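Long-range contacts in glycoside Hydrolase (Bacteroides plebeius, PDB 5T3B), which probably hydrolyses glycosidic bonds in agar-type polysaccharides, as a gut-bacterial member of glycoside hydrolase family 50: residues A127-D132 with H162-F167; L187-S192 with P244-F249. All blocks are in the same frame, centred on the assembly; numbering follows the deposited sequence.

Interaction 1 of 2, residues A127-D132 with H162-F167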
loop_
_atom_site.group_PDB
_atom_site.type_symbol
_atom_site.label_atom_id
_atom_site.label_comp_id
_atom_site.label_asym_id
_atom_site.label_seq_id
_atom_site.Cartn_x
_atom_site.Cartn_y
_atom_site.Cartn_z
ATOM N N ALA A 127 -1.252 -5.243 -6.867
ATOM C CA ALA A 127 -0.791 -4.041 -7.540
ATOM C C ALA A 127 -0.547 -4.275 -9.041
ATOM O O ALA A 127 -0.259 -5.404 -9.488
ATOM C CB ALA A 127 0.500 -3.519 -6.912
ATOM N N SER A 128 -0.594 -3.206 -9.816
ATOM C CA SER A 128 -0.164 -3.244 -11.212
ATOM C C SER A 128 -0.940 -4.224 -12.053
ATOM O O SER A 128 -0.371 -4.960 -12.842
ATOM C CB SER A 128 1.330 -3.469 -11.330
ATOM O OG SER A 128 2.037 -2.589 -10.524
ATOM N N PHE A 129 -2.251 -4.216 -11.922
ATOM C CA PHE A 129 -3.095 -5.094 -12.699
ATOM C C PHE A 129 -3.268 -4.424 -14.094
ATOM O O PHE A 129 -4.070 -3.507 -14.325
ATOM C CB PHE A 129 -4.447 -5.292 -12.044
ATOM C CG PHE A 129 -5.354 -6.224 -12.768
ATOM C CD1 PHE A 129 -5.022 -7.564 -12.960
ATOM C CD2 PHE A 129 -6.563 -5.775 -13.301
ATOM C CE1 PHE A 129 -5.855 -8.422 -13.649
ATOM C CE2 PHE A 129 -7.368 -6.631 -14.018
ATOM C CZ PHE A 129 -6.991 -7.951 -14.194
ATOM N N ARG A 130 -2.479 -4.943 -15.035
ATOM C CA ARG A 130 -2.346 -4.414 -16.385
ATOM C C ARG A 130 -1.888 -5.554 -17.271
ATOM O O ARG A 130 -1.375 -6.584 -16.790
ATOM C CB ARG A 130 -1.422 -3.219 -16.447
ATOM C CG ARG A 130 -0.060 -3.487 -16.024
ATOM C CD ARG A 130 0.714 -2.146 -16.000
ATOM N NE ARG A 130 0.947 -1.805 -17.394
ATOM C CZ ARG A 130 1.941 -1.018 -17.789
ATOM N NH1 ARG A 130 2.764 -0.442 -16.895
ATOM N NH2 ARG A 130 2.126 -0.818 -19.073
ATOM N N MET A 131 -2.121 -5.402 -18.570
ATOM C CA MET A 131 -1.748 -6.436 -19.553
ATOM C C MET A 131 -0.340 -6.273 -20.010
ATOM O O MET A 131 -0.093 -5.954 -21.147
ATOM C CB MET A 131 -2.754 -6.438 -20.725
ATOM C CG MET A 131 -4.154 -6.876 -20.248
ATOM S SD MET A 131 -5.462 -6.512 -21.459
ATOM C CE MET A 131 -5.657 -4.770 -21.205
ATOM N N ASP A 132 0.598 -6.463 -19.085
ATOM C CA ASP A 132 2.028 -6.179 -19.370
ATOM C C ASP A 132 2.907 -7.416 -19.270
ATOM O O ASP A 132 4.060 -7.383 -18.871
ATOM C CB ASP A 132 2.528 -4.946 -18.593
ATOM C CG ASP A 132 2.730 -5.182 -17.152
ATOM O OD1 ASP A 132 2.247 -6.152 -16.624
ATOM O OD2 ASP A 132 3.371 -4.317 -16.531
ATOM N N HIS A 162 -9.375 -9.281 -3.698
ATOM C CA HIS A 162 -10.614 -8.632 -4.184
ATOM C C HIS A 162 -10.464 -7.281 -4.783
ATOM O O HIS A 162 -11.413 -6.727 -5.306
ATOM C CB HIS A 162 -11.664 -8.623 -3.079
ATOM C CG HIS A 162 -12.033 -9.999 -2.584
ATOM N ND1 HIS A 162 -12.996 -10.765 -3.201
ATOM C CD2 HIS A 162 -11.507 -10.787 -1.611
ATOM C CE1 HIS A 162 -13.073 -11.922 -2.577
ATOM N NE2 HIS A 162 -12.154 -11.986 -1.641
ATOM N N SER A 163 -9.250 -6.719 -4.682
ATOM C CA SER A 163 -8.992 -5.392 -5.172
ATOM C C SER A 163 -7.728 -5.326 -6.025
ATOM O O SER A 163 -6.818 -6.184 -5.817
ATOM C CB SER A 163 -8.834 -4.405 -4.039
ATOM O OG SER A 163 -9.953 -4.366 -3.173
ATOM N N VAL A 164 -7.700 -4.332 -6.904
ATOM C CA VAL A 164 -6.485 -4.028 -7.628
ATOM C C VAL A 164 -6.127 -2.597 -7.283
ATOM O O VAL A 164 -6.985 -1.697 -7.348
ATOM C CB VAL A 164 -6.626 -4.285 -9.136
ATOM C CG1 VAL A 164 -6.713 -5.775 -9.359
ATOM C CG2 VAL A 164 -7.774 -3.551 -9.761
ATOM N N CYS A 165 -4.884 -2.346 -6.920
ATOM C CA CYS A 165 -4.471 -1.084 -6.326
ATOM C C CYS A 165 -3.197 -0.615 -6.945
ATOM O O CYS A 165 -2.148 -1.221 -6.708
ATOM C CB CYS A 165 -4.328 -1.213 -4.808
ATOM S SG CYS A 165 -5.759 -1.864 -3.898
ATOM N N ALA A 166 -3.297 0.503 -7.659
ATOM C CA ALA A 166 -2.227 1.278 -8.238
ATOM C C ALA A 166 -1.648 0.755 -9.510
ATOM O O ALA A 166 -1.602 -0.467 -9.752
ATOM C CB ALA A 166 -1.118 1.587 -7.228
ATOM N N PHE A 167 -1.150 1.662 -10.301
ATOM C CA PHE A 167 -0.322 1.330 -11.451
ATOM C C PHE A 167 -1.002 0.579 -12.576
ATOM O O PHE A 167 -0.350 -0.051 -13.375
ATOM C CB PHE A 167 0.979 0.662 -11.057
ATOM C CG PHE A 167 1.657 1.220 -9.824
ATOM C CD1 PHE A 167 1.862 2.576 -9.690
ATOM C CD2 PHE A 167 2.072 0.397 -8.825
ATOM C CE1 PHE A 167 2.492 3.084 -8.556
ATOM C CE2 PHE A 167 2.681 0.876 -7.703
ATOM C CZ PHE A 167 2.913 2.198 -7.575
HETATM O O HOH W 1 -3.671 -2.232 -10.280
HETATM O O HOH W 2 2.490 -0.143 -14.131
#

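Interaction 2 of 2, residues L187-S192 with P244-F249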
loop_
_atom_site.group_PDB
_atom_site.type_symbol
_atom_site.label_atom_id
_atom_site.label_comp_id
_atom_site.label_asym_id
_atom_site.label_seq_id
_atom_site.Cartn_x
_atom_site.Cartn_y
_atom_site.Cartn_z
ATOM N N LEU A 187 -14.281 -6.174 -9.280
ATOM C CA LEU A 187 -12.892 -6.196 -8.884
ATOM C C LEU A 187 -12.601 -4.738 -8.468
ATOM O O LEU A 187 -12.456 -3.863 -9.322
ATOM C CB LEU A 187 -12.045 -6.623 -10.080
ATOM C CG LEU A 187 -10.559 -6.734 -9.817
ATOM C CD1 LEU A 187 -10.265 -7.586 -8.634
ATOM C CD2 LEU A 187 -9.843 -7.237 -11.051
ATOM N N THR A 188 -12.653 -4.494 -7.158
ATOM C CA THR A 188 -12.635 -3.108 -6.736
ATOM C C THR A 188 -11.260 -2.486 -7.040
ATOM O O THR A 188 -10.246 -3.165 -6.980
ATOM C CB THR A 188 -13.044 -2.949 -5.286
ATOM O OG1 THR A 188 -12.316 -3.797 -4.434
ATOM C CG2 THR A 188 -14.489 -3.291 -5.117
ATOM N N GLN A 189 -11.280 -1.201 -7.369
ATOM C CA GLN A 189 -10.040 -0.560 -7.845
ATOM C C GLN A 189 -9.658 0.633 -7.015
ATOM O O GLN A 189 -10.518 1.381 -6.522
ATOM C CB GLN A 189 -10.068 -0.269 -9.334
ATOM C CG GLN A 189 -11.055 0.723 -9.728
ATOM C CD GLN A 189 -11.138 1.055 -11.255
ATOM O OE1 GLN A 189 -10.178 0.836 -12.104
ATOM N NE2 GLN A 189 -12.200 1.579 -11.603
ATOM N N ALA A 190 -8.358 0.845 -6.921
ATOM C CA ALA A 190 -7.812 2.017 -6.257
ATOM C C ALA A 190 -6.744 2.640 -7.171
ATOM O O ALA A 190 -5.584 2.165 -7.178
ATOM C CB ALA A 190 -7.214 1.695 -4.930
ATOM N N PRO A 191 -7.115 3.583 -8.036
ATOM C CA PRO A 191 -6.165 4.167 -8.973
ATOM C C PRO A 191 -5.136 4.997 -8.304
ATOM O O PRO A 191 -5.352 5.565 -7.222
ATOM C CB PRO A 191 -7.007 5.035 -9.900
ATOM C CG PRO A 191 -8.150 5.415 -8.995
ATOM C CD PRO A 191 -8.455 4.166 -8.199
ATOM N N SER A 192 -3.974 5.085 -8.936
ATOM C CA SER A 192 -2.872 5.958 -8.518
ATOM C C SER A 192 -2.710 7.109 -9.477
ATOM O O SER A 192 -2.991 6.973 -10.699
ATOM C CB SER A 192 -1.599 5.138 -8.346
ATOM O OG SER A 192 -1.271 4.481 -9.585
ATOM N N PRO A 244 -19.240 3.252 -6.862
ATOM C CA PRO A 244 -19.150 2.455 -5.645
ATOM C C PRO A 244 -18.062 1.381 -5.676
ATOM O O PRO A 244 -17.668 0.926 -4.621
ATOM C CB PRO A 244 -20.504 1.803 -5.503
ATOM C CG PRO A 244 -20.995 1.756 -6.923
ATOM C CD PRO A 244 -20.518 3.049 -7.570
ATOM N N ASP A 245 -17.552 1.038 -6.856
ATOM C CA ASP A 245 -16.520 -0.018 -6.975
ATOM C C ASP A 245 -15.124 0.504 -6.890
ATOM O O ASP A 245 -14.175 -0.278 -7.043
ATOM C CB ASP A 245 -16.760 -0.798 -8.256
ATOM C CG ASP A 245 -18.074 -1.570 -8.181
ATOM O OD1 ASP A 245 -18.428 -2.115 -7.096
ATOM O OD2 ASP A 245 -18.771 -1.607 -9.241
ATOM N N VAL A 246 -14.976 1.774 -6.602
ATOM C CA VAL A 246 -13.684 2.403 -6.371
ATOM C C VAL A 246 -13.413 2.460 -4.880
ATOM O O VAL A 246 -14.149 3.042 -4.108
ATOM C CB VAL A 246 -13.643 3.761 -7.064
ATOM C CG1 VAL A 246 -12.363 4.498 -6.701
ATOM C CG2 VAL A 246 -13.830 3.671 -8.532
ATOM N N LEU A 247 -12.373 1.733 -4.434
ATOM C CA LEU A 247 -11.984 1.684 -3.037
ATOM C C LEU A 247 -11.551 3.073 -2.563
ATOM O O LEU A 247 -11.870 3.503 -1.463
ATOM C CB LEU A 247 -10.878 0.651 -2.842
ATOM C CG LEU A 247 -10.306 0.413 -1.501
ATOM C CD1 LEU A 247 -11.403 -0.076 -0.556
ATOM C CD2 LEU A 247 -9.208 -0.617 -1.588
ATOM N N GLY A 248 -10.774 3.775 -3.374
ATOM C CA GLY A 248 -10.235 5.080 -3.093
ATOM C C GLY A 248 -9.133 5.360 -4.058
ATOM O O GLY A 248 -8.981 4.685 -5.059
ATOM N N PHE A 249 -8.319 6.410 -3.778
ATOM C CA PHE A 249 -7.208 6.740 -4.694
ATOM C C PHE A 249 -5.955 7.119 -3.938
ATOM O O PHE A 249 -5.994 7.581 -2.800
ATOM C CB PHE A 249 -7.580 7.880 -5.649
ATOM C CG PHE A 249 -7.670 9.258 -4.998
ATOM C CD1 PHE A 249 -8.797 9.627 -4.262
ATOM C CD2 PHE A 249 -6.657 10.161 -5.145
ATOM C CE1 PHE A 249 -8.887 10.845 -3.666
ATOM C CE2 PHE A 249 -6.754 11.386 -4.560
ATOM C CZ PHE A 249 -7.851 11.726 -3.783
#

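Interaction 1 of 2, residues A127-D132 with H162-F167
Where the neighbouring parallel strands 120-126 and 163-165 come to their carboxyl-terminal ends, the loop that follows the first meets the end of the second, and Ser128 bonds to Ala166 through the backbone. Ser128 N lies 2.9 Å from Ala166 O, the donor 20° out of the carbonyl plane and the N-H...O angle 148°. A water also donates to this oxygen, its own oxygen 2.8 Å from Ala166 O, and accepts the amide hydrogen of Phe129 across 2.9 Å from Phe129 N. One carbonyl thus holds two successive amides of the loop, the first directly and the second through water. Just before them, Ala127 CA approaches Cys165 O at 3.2 Å in a C-H...O contact.

The side chain of Phe129 fills the layer between strands and helices, as expected of the (beta/alpha)8 barrel with which family 50 is associated. With CG anti to the backbone N (chi1 -178°), its ring runs on past Val164, whose CG1 touches Phe129 CB at 3.5 Å and lies oblique to the ring. Trp148 of helix 145-158 stacks on this ring, Tyr440 meets it edge-to-face, and Val176 of helix 169-182 adds to the apolar wall.

Phe167 is met differently. Ser128 OG comes to the edge of its ring, near the plane, 3.4 Å from Phe167 CD2, while the methyl of Ala166 sits over the centre of one face. Next to it the Arg130 side chain passes Phe167 O, and a second water, lying in the guanidinium plane, accepts from Arg130 NH1 and donates to Phe167 O. Arg130 is modelled in two conformations, so this water bridge, described for one of them, is less certain.

Interaction 2 of 2, residues L187-S192 with P244-F249
The flat ring of Phe249 leads away from Pro191, which meets the side chain at its base, Pro191 CG lying 4.2 Å from Phe249 CB. Phe237 packs against that ring edge-to-face, and Tyr332 meets it with the planes about 25° apart. The carbonyl of Asp245 is approached in its own plane by Gln189 N, 3.1 Å from Asp245 O and nearly straight at 159°. Leu247 N then returns a bond to Gln189 O over 2.8 Å, the donor 34° out of the carbonyl plane. Together they form a single parallel beta bridge between Gln189 and Val246, which joins the loop 244-249 to strand 188-190.

Beyond it the pairing does not continue: the backbone turns at Leu247, and Pro191 has no N-H to give. Gly248 O instead faces carbon: Ala190 CA lies 3.1 Å from Gly248 O, and Pro191 CD 3.2 Å from that same oxygen. A glycine in place of Pro191 would probably lose the ring contacts to Val246 CG1 and Phe249 CB, opening a gap there and leaving the backbone freer to turn. Gly248 O is buried with no hydrogen-bond partner in the structure, and such compensation as it has probably comes from weakly polar C-H groups.

Overall arrangement
Interactions 1 and 2 join neighbouring parallel strands and the loops beside them, consistent with the wall of a (beta/alpha)8 barrel. They come in series along the chain, the first closing before the second opens, and their centres lie about 10 Å apart on the same side of the chain's centre. Strands 163-165 and 188-190 are immediate neighbours and make the junction: Val164 N probably bonds to Thr188 O, and the hydroxyls of Ser163 and Thr188 pair at 2.7 Å between Ser163 OG and Thr188 OG1. Farther on, Ser192 OG accepts from Phe167 N. Helix 169-182 links the two strands in sequence, so the two mostly buried contacts lie side by side, with the same helix packed against both.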